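Local coordinates for protein choline dehydrogenase and related flavoproteins (Aspergillus oryzae, PDB 3Q9T) that oxidises formate as a flavoenzyme of the glucose-methanol-choline oxidoreductase family, with 8-formyl-FAD at its catalytic site, at residues Asp324-His329 and Gly346-Gly351; Gly524-Lys529 and Leu538-Ala543; Ser544-Ile549 and Asn556-Val561. One frame throughout, in Å; residues are numbered along the deposited sequence.

Contact 1 of 3, residues Asp324-His329 and Gly346-Gly351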
loop_
_atom_site.group_PDB
_atom_site.type_symbol
_atom_site.label_atom_id
_atom_site.label_comp_id
_atom_site.label_asym_id
_atom_site.label_seq_id
_atom_site.Cartn_x
_atom_site.Cartn_y
_atom_site.Cartn_z
ATOM N N ASP A 324 -21.892 -22.391 0.289
ATOM C CA ASP A 324 -22.558 -23.107 1.377
ATOM C C ASP A 324 -22.075 -24.551 1.502
ATOM O O ASP A 324 -22.315 -25.210 2.508
ATOM C CB ASP A 324 -24.075 -23.071 1.210
ATOM C CG ASP A 324 -24.801 -22.989 2.545
ATOM O OD1 ASP A 324 -24.405 -22.150 3.391
ATOM O OD2 ASP A 324 -25.755 -23.773 2.757
ATOM N N VAL A 325 -21.391 -25.030 0.472
ATOM C CA VAL A 325 -20.904 -26.393 0.461
ATOM C C VAL A 325 -19.432 -26.451 0.840
ATOM O O VAL A 325 -19.025 -27.282 1.649
ATOM C CB VAL A 325 -21.084 -27.034 -0.918
ATOM C CG1 VAL A 325 -20.609 -28.477 -0.881
ATOM C CG2 VAL A 325 -22.549 -26.928 -1.380
ATOM N N LEU A 326 -18.634 -25.553 0.272
ATOM C CA LEU A 326 -17.191 -25.630 0.446
ATOM C C LEU A 326 -16.620 -24.660 1.477
ATOM O O LEU A 326 -15.660 -24.988 2.184
ATOM C CB LEU A 326 -16.492 -25.463 -0.901
ATOM C CG LEU A 326 -16.787 -26.601 -1.881
ATOM C CD1 LEU A 326 -16.267 -26.275 -3.286
ATOM C CD2 LEU A 326 -16.188 -27.897 -1.356
ATOM N N LEU A 327 -17.216 -23.478 1.578
ATOM C CA LEU A 327 -16.627 -22.406 2.372
ATOM C C LEU A 327 -17.022 -22.421 3.839
ATOM O O LEU A 327 -16.217 -22.075 4.701
ATOM C CB LEU A 327 -16.984 -21.040 1.785
ATOM C CG LEU A 327 -15.899 -20.250 1.053
ATOM C CD1 LEU A 327 -16.359 -18.800 0.928
ATOM C CD2 LEU A 327 -14.555 -20.335 1.787
ATOM N N ARG A 328 -18.266 -22.788 4.115
ATOM C CA ARG A 328 -18.807 -22.703 5.464
ATOM C C ARG A 328 -18.844 -24.075 6.111
ATOM O O ARG A 328 -19.058 -25.083 5.440
ATOM C CB ARG A 328 -20.199 -22.042 5.453
ATOM C CG ARG A 328 -20.153 -20.584 5.001
ATOM C CD ARG A 328 -21.461 -19.839 5.170
ATOM N NE ARG A 328 -22.384 -20.088 4.066
ATOM C CZ ARG A 328 -22.502 -19.300 3.001
ATOM N NH1 ARG A 328 -21.752 -18.203 2.893
ATOM N NH2 ARG A 328 -23.375 -19.607 2.046
ATOM N N HIS A 329 -18.608 -24.119 7.413
ATOM C CA HIS A 329 -18.637 -25.392 8.116
ATOM C C HIS A 329 -20.075 -25.871 8.218
ATOM O O HIS A 329 -21.004 -25.067 8.328
ATOM C CB HIS A 329 -18.008 -25.275 9.512
ATOM C CG HIS A 329 -16.507 -25.256 9.506
ATOM N ND1 HIS A 329 -15.750 -26.310 9.037
ATOM C CD2 HIS A 329 -15.623 -24.320 9.929
ATOM C CE1 HIS A 329 -14.468 -26.021 9.163
ATOM N NE2 HIS A 329 -14.363 -24.818 9.700
ATOM N N GLY A 346 -16.581 -35.811 -5.917
ATOM C CA GLY A 346 -17.271 -34.644 -5.389
ATOM C C GLY A 346 -16.592 -33.297 -5.626
ATOM O O GLY A 346 -15.494 -33.230 -6.191
ATOM N N PRO A 347 -17.244 -32.206 -5.178
ATOM C CA PRO A 347 -16.811 -30.832 -5.465
ATOM C C PRO A 347 -15.529 -30.436 -4.716
ATOM O O PRO A 347 -14.837 -29.501 -5.135
ATOM C CB PRO A 347 -17.995 -29.991 -4.987
ATOM C CG PRO A 347 -18.582 -30.799 -3.871
ATOM C CD PRO A 347 -18.427 -32.238 -4.292
ATOM N N VAL A 348 -15.216 -31.124 -3.625
ATOM C CA VAL A 348 -13.919 -30.927 -2.985
ATOM C C VAL A 348 -12.772 -31.056 -4.003
ATOM O O VAL A 348 -11.731 -30.417 -3.855
ATOM C CB VAL A 348 -13.694 -31.890 -1.822
ATOM C CG1 VAL A 348 -12.242 -31.798 -1.324
ATOM C CG2 VAL A 348 -14.704 -31.614 -0.676
ATOM N N GLY A 349 -12.971 -31.861 -5.046
ATOM C CA GLY A 349 -11.955 -32.030 -6.069
ATOM C C GLY A 349 -12.013 -30.977 -7.162
ATOM O O GLY A 349 -11.277 -31.048 -8.139
ATOM N N SER A 350 -12.891 -29.995 -6.997
ATOM C CA SER A 350 -13.074 -28.962 -8.005
ATOM C C SER A 350 -12.144 -27.743 -7.842
ATOM O O SER A 350 -11.842 -27.308 -6.723
ATOM C CB SER A 350 -14.536 -28.500 -8.017
ATOM O OG SER A 350 -14.720 -27.492 -8.997
ATOM N N GLY A 351 -11.707 -27.197 -8.972
ATOM C CA GLY A 351 -10.965 -25.944 -8.996
ATOM C C GLY A 351 -11.866 -24.717 -9.073
ATOM O O GLY A 351 -11.369 -23.588 -9.120
#

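Contact 2 of 3, residues Gly524-Lys529 and Leu538-Ala543. With FAY ([(2R,3S,4R,5R)-5-(6-amino-9H-purin-9-yl)-3,4-dihydroxytetrahydrofuran-2-yl]methyl (2R,3S,4S)-5-(8-formyl-7-methyl-2,4-dioxo-3,4-dihydrobenzo[g]pteridin-10(2H)-yl)-2,3,4-trihydroxypentyl dihydrogen diphosphate), chain D.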
loop_
_atom_site.group_PDB
_atom_site.type_symbol
_atom_site.label_atom_id
_atom_site.label_comp_id
_atom_site.label_asym_id
_atom_site.label_seq_id
_atom_site.Cartn_x
_atom_site.Cartn_y
_atom_site.Cartn_z
ATOM N N GLY A 524 18.013 -8.595 -24.520
ATOM C CA GLY A 524 17.493 -9.460 -23.475
ATOM C C GLY A 524 18.604 -10.165 -22.727
ATOM O O GLY A 524 19.769 -9.829 -22.910
ATOM N N VAL A 525 18.261 -11.124 -21.872
ATOM C CA VAL A 525 19.312 -11.797 -21.112
ATOM C C VAL A 525 19.718 -13.204 -21.582
ATOM O O VAL A 525 20.855 -13.610 -21.376
ATOM C CB VAL A 525 19.123 -11.713 -19.562
ATOM C CG1 VAL A 525 18.120 -10.610 -19.160
ATOM C CG2 VAL A 525 18.792 -13.039 -18.984
ATOM N N VAL A 526 18.818 -13.934 -22.229
ATOM C CA VAL A 526 19.195 -15.222 -22.799
ATOM C C VAL A 526 18.954 -15.261 -24.300
ATOM O O VAL A 526 18.076 -14.561 -24.818
ATOM C CB VAL A 526 18.389 -16.376 -22.190
ATOM C CG1 VAL A 526 18.397 -16.278 -20.671
ATOM C CG2 VAL A 526 16.975 -16.359 -22.751
ATOM N N ASP A 527 19.708 -16.110 -24.989
ATOM C CA ASP A 527 19.582 -16.237 -26.435
ATOM C C ASP A 527 18.475 -17.221 -26.821
ATOM O O ASP A 527 17.790 -17.775 -25.949
ATOM C CB ASP A 527 20.938 -16.599 -27.088
ATOM C CG ASP A 527 21.411 -18.012 -26.753
ATOM O OD1 ASP A 527 20.623 -18.824 -26.215
ATOM O OD2 ASP A 527 22.582 -18.318 -27.046
ATOM N N PRO A 528 18.289 -17.445 -28.133
ATOM C CA PRO A 528 17.204 -18.350 -28.522
ATOM C C PRO A 528 17.333 -19.781 -27.993
ATOM O O PRO A 528 16.333 -20.492 -27.970
ATOM C CB PRO A 528 17.258 -18.315 -30.052
ATOM C CG PRO A 528 17.732 -16.936 -30.353
ATOM C CD PRO A 528 18.790 -16.669 -29.280
ATOM N N LYS A 529 18.524 -20.207 -27.583
ATOM C CA LYS A 529 18.666 -21.529 -26.990
ATOM C C LYS A 529 18.608 -21.421 -25.473
ATOM O O LYS A 529 18.988 -22.342 -24.758
ATOM C CB LYS A 529 19.960 -22.201 -27.441
ATOM C CG LYS A 529 20.146 -22.206 -28.965
ATOM C CD LYS A 529 18.983 -22.879 -29.690
ATOM C CE LYS A 529 19.223 -22.889 -31.189
ATOM N NZ LYS A 529 18.187 -23.697 -31.868
ATOM N N LEU A 538 25.160 -22.293 -18.892
ATOM C CA LEU A 538 24.110 -21.734 -18.044
ATOM C C LEU A 538 22.889 -21.376 -18.874
ATOM O O LEU A 538 22.974 -20.567 -19.792
ATOM C CB LEU A 538 24.588 -20.458 -17.324
ATOM C CG LEU A 538 23.543 -19.800 -16.406
ATOM C CD1 LEU A 538 22.988 -20.822 -15.411
ATOM C CD2 LEU A 538 24.088 -18.572 -15.671
ATOM N N ARG A 539 21.746 -21.961 -18.534
ATOM C CA ARG A 539 20.510 -21.655 -19.238
ATOM C C ARG A 539 19.443 -21.258 -18.229
ATOM O O ARG A 539 19.559 -21.569 -17.044
ATOM C CB ARG A 539 20.052 -22.862 -20.065
ATOM C CG ARG A 539 20.942 -23.154 -21.264
ATOM C CD ARG A 539 20.672 -24.532 -21.835
ATOM N NE ARG A 539 20.282 -24.461 -23.231
ATOM C CZ ARG A 539 20.846 -25.140 -24.230
ATOM N NH1 ARG A 539 21.854 -25.989 -24.027
ATOM N NH2 ARG A 539 20.375 -24.960 -25.447
ATOM N N VAL A 540 18.421 -20.557 -18.701
ATOM C CA VAL A 540 17.275 -20.230 -17.869
ATOM C C VAL A 540 16.044 -20.858 -18.479
ATOM O O VAL A 540 15.802 -20.710 -19.681
ATOM C CB VAL A 540 17.050 -18.715 -17.766
ATOM C CG1 VAL A 540 15.788 -18.426 -16.963
ATOM C CG2 VAL A 540 18.258 -18.059 -17.130
ATOM N N ALA A 541 15.287 -21.584 -17.656
ATOM C CA ALA A 541 14.029 -22.156 -18.099
ATOM C C ALA A 541 12.969 -21.892 -17.036
ATOM O O ALA A 541 12.939 -22.547 -15.995
ATOM C CB ALA A 541 14.173 -23.665 -18.423
ATOM N N ASP A 542 12.140 -20.879 -17.304
ATOM C CA ASP A 542 11.030 -20.485 -16.445
ATOM C C ASP A 542 10.367 -19.227 -17.024
ATOM O O ASP A 542 10.771 -18.737 -18.095
ATOM C CB ASP A 542 11.470 -20.290 -14.976
ATOM C CG ASP A 542 12.426 -19.126 -14.787
ATOM O OD1 ASP A 542 12.325 -18.146 -15.548
ATOM O OD2 ASP A 542 13.282 -19.186 -13.867
ATOM N N ALA A 543 9.382 -18.685 -16.310
ATOM C CA ALA A 543 8.580 -17.573 -16.841
ATOM C C ALA A 543 9.354 -16.266 -17.103
ATOM O O ALA A 543 8.819 -15.347 -17.732
ATOM C CB ALA A 543 7.380 -17.316 -15.955
HETATM P P FAY D . 7.988 -21.062 -12.990
HETATM N N1 FAY D . -1.176 -19.996 -14.435
HETATM C C2 FAY D . -2.137 -20.734 -15.122
HETATM O O2 FAY D . -1.899 -21.160 -16.246
HETATM N N3 FAY D . -3.127 -21.384 -14.415
HETATM C C4 FAY D . -3.514 -20.872 -13.201
HETATM O O4 FAY D . -4.729 -20.895 -12.930
HETATM N N5 FAY D . -2.910 -19.604 -11.271
HETATM C C6 FAY D . -2.202 -18.856 -9.160
HETATM C C7 FAY D . -1.209 -18.466 -8.279
HETATM C C8 FAY D . 0.109 -18.356 -8.733
HETATM O O8 FAY D . 2.345 -18.217 -8.047
HETATM C C9 FAY D . 0.426 -18.761 -10.037
HETATM P PA FAY D . 7.970 -21.468 -10.190
HETATM C "C1'" FAY D . 1.131 -19.292 -12.840
HETATM C C10 FAY D . -1.381 -19.651 -13.120
HETATM N N10 FAY D . -0.305 -19.278 -12.310
HETATM N N1A FAY D . 16.609 -21.115 -3.494
HETATM O O1A FAY D . 7.600 -20.551 -9.072
HETATM C C1B FAY D . 12.253 -22.247 -6.199
HETATM O O1P FAY D . 8.666 -22.374 -13.301
HETATM C "C2'" FAY D . 1.757 -20.705 -12.773
HETATM O "O2'" FAY D . 1.448 -21.238 -11.535
HETATM C C2A FAY D . 16.093 -22.366 -3.777
HETATM O O2A FAY D . 6.917 -22.481 -10.522
HETATM C C2B FAY D . 10.817 -22.002 -5.772
HETATM O O2B FAY D . 10.516 -22.533 -4.494
HETATM O O2P FAY D . 8.497 -19.956 -13.897
HETATM C "C3'" FAY D . 3.268 -20.968 -13.078
HETATM O "O3'" FAY D . 3.909 -21.920 -12.233
HETATM N N3A FAY D . 14.922 -22.494 -4.506
HETATM C C3B FAY D . 10.056 -22.728 -6.859
HETATM O O3B FAY D . 10.004 -24.095 -6.534
HETATM O O3P FAY D . 8.337 -20.611 -11.483
HETATM C "C4'" FAY D . 4.149 -19.744 -13.116
HETATM O "O4'" FAY D . 3.482 -18.815 -13.967
HETATM C C4A FAY D . 14.283 -21.382 -4.950
HETATM C C4B FAY D . 10.947 -22.598 -8.070
HETATM O O4B FAY D . 12.218 -22.178 -7.602
HETATM C C4X FAY D . -2.626 -19.991 -12.556
HETATM C "C5'" FAY D . 5.564 -20.098 -13.633
HETATM O "O5'" FAY D . 6.351 -21.136 -13.029
HETATM C C5A FAY D . 14.793 -20.114 -4.684
HETATM C C5B FAY D . 10.379 -21.613 -9.072
HETATM O O5B FAY D . 9.328 -22.251 -9.755
HETATM C C5X FAY D . -1.910 -19.043 -10.508
HETATM C C6A FAY D . 15.965 -19.975 -3.943
HETATM N N6A FAY D . 16.402 -18.755 -3.601
HETATM N N7A FAY D . 13.967 -19.207 -5.244
HETATM C C7M FAY D . -1.622 -17.990 -6.906
HETATM C C8A FAY D . 12.958 -19.854 -5.865
HETATM C C8M FAY D . 1.185 -18.325 -7.717
HETATM C C9A FAY D . -0.578 -19.061 -10.955
HETATM N N9A FAY D . 13.138 -21.194 -5.686
#

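Contact 3 of 3, residues Ser544-Ile549 and Asn556-Val561. With FAY ([(2R,3S,4R,5R)-5-(6-amino-9H-purin-9-yl)-3,4-dihydroxytetrahydrofuran-2-yl]methyl (2R,3S,4S)-5-(8-formyl-7-methyl-2,4-dioxo-3,4-dihydrobenzo[g]pteridin-10(2H)-yl)-2,3,4-trihydroxypentyl dihydrogen diphosphate), chain D.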
loop_
_atom_site.group_PDB
_atom_site.type_symbol
_atom_site.label_atom_id
_atom_site.label_comp_id
_atom_site.label_asym_id
_atom_site.label_seq_id
_atom_site.Cartn_x
_atom_site.Cartn_y
_atom_site.Cartn_z
ATOM N N SER A 544 10.601 -16.168 -16.643
ATOM C CA SER A 544 11.345 -14.908 -16.823
ATOM C C SER A 544 11.866 -14.794 -18.238
ATOM O O SER A 544 12.313 -13.744 -18.703
ATOM C CB SER A 544 12.485 -14.786 -15.807
ATOM O OG SER A 544 13.318 -15.922 -15.822
ATOM N N VAL A 545 11.782 -15.924 -18.916
ATOM C CA VAL A 545 12.267 -16.091 -20.255
ATOM C C VAL A 545 11.273 -15.510 -21.261
ATOM O O VAL A 545 11.662 -15.024 -22.329
ATOM C CB VAL A 545 12.511 -17.600 -20.465
ATOM C CG1 VAL A 545 11.933 -18.103 -21.758
ATOM C CG2 VAL A 545 13.985 -17.917 -20.301
ATOM N N ILE A 546 9.997 -15.535 -20.886
ATOM C CA ILE A 546 8.877 -15.104 -21.738
ATOM C C ILE A 546 8.945 -13.638 -22.167
ATOM O O ILE A 546 8.902 -12.737 -21.333
ATOM C CB ILE A 546 7.538 -15.402 -21.039
ATOM C CG1 ILE A 546 7.401 -16.915 -20.837
ATOM C CG2 ILE A 546 6.368 -14.861 -21.839
ATOM C CD1 ILE A 546 6.227 -17.330 -19.916
ATOM N N PRO A 547 9.070 -13.400 -23.481
ATOM C CA PRO A 547 9.320 -12.054 -24.020
ATOM C C PRO A 547 8.055 -11.202 -24.291
ATOM O O PRO A 547 8.158 -9.985 -24.374
ATOM C CB PRO A 547 10.052 -12.344 -25.332
ATOM C CG PRO A 547 9.467 -13.654 -25.775
ATOM C CD PRO A 547 9.134 -14.442 -24.526
ATOM N N ILE A 548 6.905 -11.839 -24.453
ATOM C CA ILE A 548 5.624 -11.147 -24.619
ATOM C C ILE A 548 4.569 -11.988 -23.906
ATOM O O ILE A 548 4.358 -13.148 -24.259
ATOM C CB ILE A 548 5.213 -11.043 -26.089
ATOM C CG1 ILE A 548 6.283 -10.335 -26.909
ATOM C CG2 ILE A 548 3.885 -10.290 -26.218
ATOM C CD1 ILE A 548 5.916 -10.199 -28.369
ATOM N N ILE A 549 3.924 -11.428 -22.891
ATOM C CA ILE A 549 3.052 -12.243 -22.028
ATOM C C ILE A 549 1.844 -12.796 -22.802
ATOM O O ILE A 549 1.190 -12.072 -23.537
ATOM C CB ILE A 549 2.579 -11.439 -20.788
ATOM C CG1 ILE A 549 1.934 -12.370 -19.751
ATOM C CG2 ILE A 549 1.634 -10.307 -21.220
ATOM C CD1 ILE A 549 1.418 -11.630 -18.474
ATOM N N ASN A 556 0.585 -22.977 -19.120
ATOM C CA ASN A 556 0.787 -23.776 -20.333
ATOM C C ASN A 556 2.055 -23.312 -21.068
ATOM O O ASN A 556 2.908 -24.133 -21.422
ATOM C CB ASN A 556 -0.468 -23.700 -21.223
ATOM C CG ASN A 556 -0.442 -24.681 -22.411
ATOM O OD1 ASN A 556 -1.340 -24.644 -23.245
ATOM N ND2 ASN A 556 0.578 -25.544 -22.491
ATOM N N SER A 557 2.213 -22.002 -21.256
ATOM C CA SER A 557 3.422 -21.477 -21.910
ATOM C C SER A 557 4.710 -21.756 -21.102
ATOM O O SER A 557 5.797 -21.930 -21.672
ATOM C CB SER A 557 3.290 -19.979 -22.187
ATOM O OG SER A 557 3.158 -19.240 -20.969
ATOM N N VAL A 558 4.589 -21.808 -19.779
ATOM C CA VAL A 558 5.760 -22.055 -18.942
ATOM C C VAL A 558 6.256 -23.500 -19.075
ATOM O O VAL A 558 7.454 -23.748 -19.207
ATOM C CB VAL A 558 5.494 -21.689 -17.466
ATOM C CG1 VAL A 558 6.734 -21.958 -16.615
ATOM C CG2 VAL A 558 5.065 -20.230 -17.364
ATOM N N TYR A 559 5.339 -24.456 -19.024
ATOM C CA TYR A 559 5.694 -25.832 -19.334
ATOM C C TYR A 559 6.260 -25.898 -20.747
ATOM O O TYR A 559 7.267 -26.543 -20.978
ATOM C CB TYR A 559 4.486 -26.754 -19.227
ATOM C CG TYR A 559 4.129 -27.189 -17.820
ATOM C CD1 TYR A 559 4.837 -28.204 -17.187
ATOM C CD2 TYR A 559 3.059 -26.607 -17.136
ATOM C CE1 TYR A 559 4.506 -28.616 -15.901
ATOM C CE2 TYR A 559 2.710 -27.027 -15.850
ATOM C CZ TYR A 559 3.441 -28.029 -15.240
ATOM O OH TYR A 559 3.102 -28.455 -13.976
ATOM N N ALA A 560 5.624 -25.225 -21.698
ATOM C CA ALA A 560 6.159 -25.211 -23.070
ATOM C C ALA A 560 7.632 -24.790 -23.087
ATOM O O ALA A 560 8.453 -25.383 -23.803
ATOM C CB ALA A 560 5.348 -24.287 -23.965
ATOM N N VAL A 561 7.952 -23.749 -22.317
ATOM C CA VAL A 561 9.316 -23.244 -22.249
ATOM C C VAL A 561 10.286 -24.324 -21.744
ATOM O O VAL A 561 11.375 -24.509 -22.298
ATOM C CB VAL A 561 9.419 -21.977 -21.369
ATOM C CG1 VAL A 561 10.840 -21.810 -20.854
ATOM C CG2 VAL A 561 8.958 -20.728 -22.164
HETATM P P FAY D . 7.988 -21.062 -12.990
HETATM N N1 FAY D . -1.176 -19.996 -14.435
HETATM C C2 FAY D . -2.137 -20.734 -15.122
HETATM O O2 FAY D . -1.899 -21.160 -16.246
HETATM N N3 FAY D . -3.127 -21.384 -14.415
HETATM C C4 FAY D . -3.514 -20.872 -13.201
HETATM O O4 FAY D . -4.729 -20.895 -12.930
HETATM N N5 FAY D . -2.910 -19.604 -11.271
HETATM C C6 FAY D . -2.202 -18.856 -9.160
HETATM C C7 FAY D . -1.209 -18.466 -8.279
HETATM C C8 FAY D . 0.109 -18.356 -8.733
HETATM O O8 FAY D . 2.345 -18.217 -8.047
HETATM C C9 FAY D . 0.426 -18.761 -10.037
HETATM P PA FAY D . 7.970 -21.468 -10.190
HETATM C "C1'" FAY D . 1.131 -19.292 -12.840
HETATM C C10 FAY D . -1.381 -19.651 -13.120
HETATM N N10 FAY D . -0.305 -19.278 -12.310
HETATM N N1A FAY D . 16.609 -21.115 -3.494
HETATM O O1A FAY D . 7.600 -20.551 -9.072
HETATM C C1B FAY D . 12.253 -22.247 -6.199
HETATM O O1P FAY D . 8.666 -22.374 -13.301
HETATM C "C2'" FAY D . 1.757 -20.705 -12.773
HETATM O "O2'" FAY D . 1.448 -21.238 -11.535
HETATM C C2A FAY D . 16.093 -22.366 -3.777
HETATM O O2A FAY D . 6.917 -22.481 -10.522
HETATM C C2B FAY D . 10.817 -22.002 -5.772
HETATM O O2B FAY D . 10.516 -22.533 -4.494
HETATM O O2P FAY D . 8.497 -19.956 -13.897
HETATM C "C3'" FAY D . 3.268 -20.968 -13.078
HETATM O "O3'" FAY D . 3.909 -21.920 -12.233
HETATM N N3A FAY D . 14.922 -22.494 -4.506
HETATM C C3B FAY D . 10.056 -22.728 -6.859
HETATM O O3B FAY D . 10.004 -24.095 -6.534
HETATM O O3P FAY D . 8.337 -20.611 -11.483
HETATM C "C4'" FAY D . 4.149 -19.744 -13.116
HETATM O "O4'" FAY D . 3.482 -18.815 -13.967
HETATM C C4A FAY D . 14.283 -21.382 -4.950
HETATM C C4B FAY D . 10.947 -22.598 -8.070
HETATM O O4B FAY D . 12.218 -22.178 -7.602
HETATM C C4X FAY D . -2.626 -19.991 -12.556
HETATM C "C5'" FAY D . 5.564 -20.098 -13.633
HETATM O "O5'" FAY D . 6.351 -21.136 -13.029
HETATM C C5A FAY D . 14.793 -20.114 -4.684
HETATM C C5B FAY D . 10.379 -21.613 -9.072
HETATM O O5B FAY D . 9.328 -22.251 -9.755
HETATM C C5X FAY D . -1.910 -19.043 -10.508
HETATM C C6A FAY D . 15.965 -19.975 -3.943
HETATM N N6A FAY D . 16.402 -18.755 -3.601
HETATM N N7A FAY D . 13.967 -19.207 -5.244
HETATM C C7M FAY D . -1.622 -17.990 -6.906
HETATM C C8A FAY D . 12.958 -19.854 -5.865
HETATM C C8M FAY D . 1.185 -18.325 -7.717
HETATM C C9A FAY D . -0.578 -19.061 -10.955
HETATM N N9A FAY D . 13.138 -21.194 -5.686
#

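Contact 1 of 3, residues Asp324-His329 and Gly346-Gly351
Leu-326 reaches from helix 323-327 to the short 3-10 turn at Pro-347 and Val-348. Its CG stands anti to the carbonyl carbon (chi1 -65°), which sends the forked end of the side chain to the turn. The two branches meet different partners. CD1 comes to the backbone, with Pro-347 O at 4.0 Å. That oxygen is already used within the turn, where Ser-350 N donates to Pro-347 O at 2.7 Å. CD2 meets Val-348 methyl to methyl, with CD2 to CG2 at 4.1 Å. CD2 lies at the same distance from Val-348 N. The Leu-326 and Val-348 side chains cross obliquely.

Val-325 adds a looser touch beside this. Its CG1 lies 4.3 Å from CG of the Pro-347 ring. Val-336 of helix 331-343 touches Val-325, Pro-347 and Val-348, and so joins both segments to the helix between them.

The charged groups of segment 324-329 do not take part across the contact. Arg-328 holds Asp-324 OD1 side-on, with NE at 3.0 Å on the anti lone pair and NH2 as a second donor. Arg-328 NH1 bonds to Gly-414 O. Asp-324 OD2 has its own salt bridge, to Lys-332.

Across the segments the chemistry is apolar. Helix 323-327 and the turn meet by van der Waals packing, which sets closeness but not a fixed bonding direction.

Contact 2 of 3, residues Gly524-Lys529 and Leu538-Ala543
Arg-539 grips the carbonyl oxygen of Lys-529 side-on with two nitrogens. NE donates to Lys-529 O at 2.9 Å, nearly along the C=O axis. NH2 donates to the same Lys-529 O at 3.0 Å, in the carbonyl plane and on a lone pair. The oxygen sits tilted from the guanidinium plane, and neither bond is straight (142° and 135° at the hydrogens). A bend at chi3 turns the arginine head to this oxygen. The third nitrogen, NH1, forms a salt bridge with Glu-261. With two bonds on one side and a carboxylate partner besides, the guanidinium is probably well fixed.

Lys-529 also touches the arginine with its chain: CB lies 3.4 Å from Arg-539 NH2. Its NZ forms a salt bridge with Glu-119, so the two like charges have separate carboxylates. Asp-527 OD1 takes a weak hydrogen bond from Lys-529 N and another bond from Lys-531 N. Both bonds lie within the loop that carries the acceptor carbonyl.

Further along, the contact becomes apolar. Val-526 and Val-540 cross at about a right angle, with CG1 of Val-526 at 4.0 Å from CG2 of Val-540.

Beyond the strand, Ala-543 N donates to the phosphate oxygen O2P of 8-formyl-FAD at 2.9 Å, almost straight (166°). Asp-542 CB lies beside the same oxygen. Strand 538-540 is the edge strand of a five-stranded parallel sheet. A backbone amide just after such a strand, bonded to the cofactor diphosphate, fits the Rossmann-type FAD-binding fold of this family.

Contact 3 of 3, residues Ser544-Ile549 and Asn556-Val561
Ile-546 meets Ser-557 and Val-558 without any ring or amide between the segments, so no flat face is stacked here. The flat groups of helix 555-572 turn to other partners: the Tyr-559 side chain touches Thr-16 and Thr-20 of helix 16-25, and Asn-556 ND2 bonds to Leu-129 O.

The contact is carried by branched aliphatic ends. Ile-546 is extended at chi2 (169°), which pushes CD1 out to the helix. There CD1 lies 3.8 Å from Ser-557 OG and 4.0 Å from Val-558 CG2. The serine hydroxyl bonds to Ile-554 O, three residues earlier, so a polar atom faces the methyl without lacking a partner. Ile-546 and Val-558 cross at about a right angle.

Val-545 and Val-561 slide past each other in opposite directions. Val-545 CG1 sits against both methyls of Val-561, with Val-561 CG1 at 4.0 Å.

Val-558 also touches 8-formyl-FAD: its CG1 lies 3.7 Å from O5' of the cofactor, and its CG2 lies near C5' of the cofactor. The chemistry is largely apolar and buried. It joins the loop to a helix whose Val-558 packs on the ribityl-phosphate link of the cofactor.

In the fold
The three contacts follow one another along the chain, each closing before the next opens. Contact 1 stands apart. Its centre is about 40 Å from that of contact 2, on the opposite side of the chain's centre, and about 32 Å from that of contact 3. Contacts 2 and 3 are neighbours, with centres about 10 Å apart. Strand 538-540 leads through the loop of contact 3 into helix 555-572. Val-540 and Val-526 both pack on Val-545, and Ala-543 packs on Val-558. Contacts 2 and 3 also both touch 8-formyl-FAD. Residues 538-561 thus run past the cofactor, with 524-529 packed on the strand behind, while contact 1 is peripheral packing between helix 323-327 and a loop.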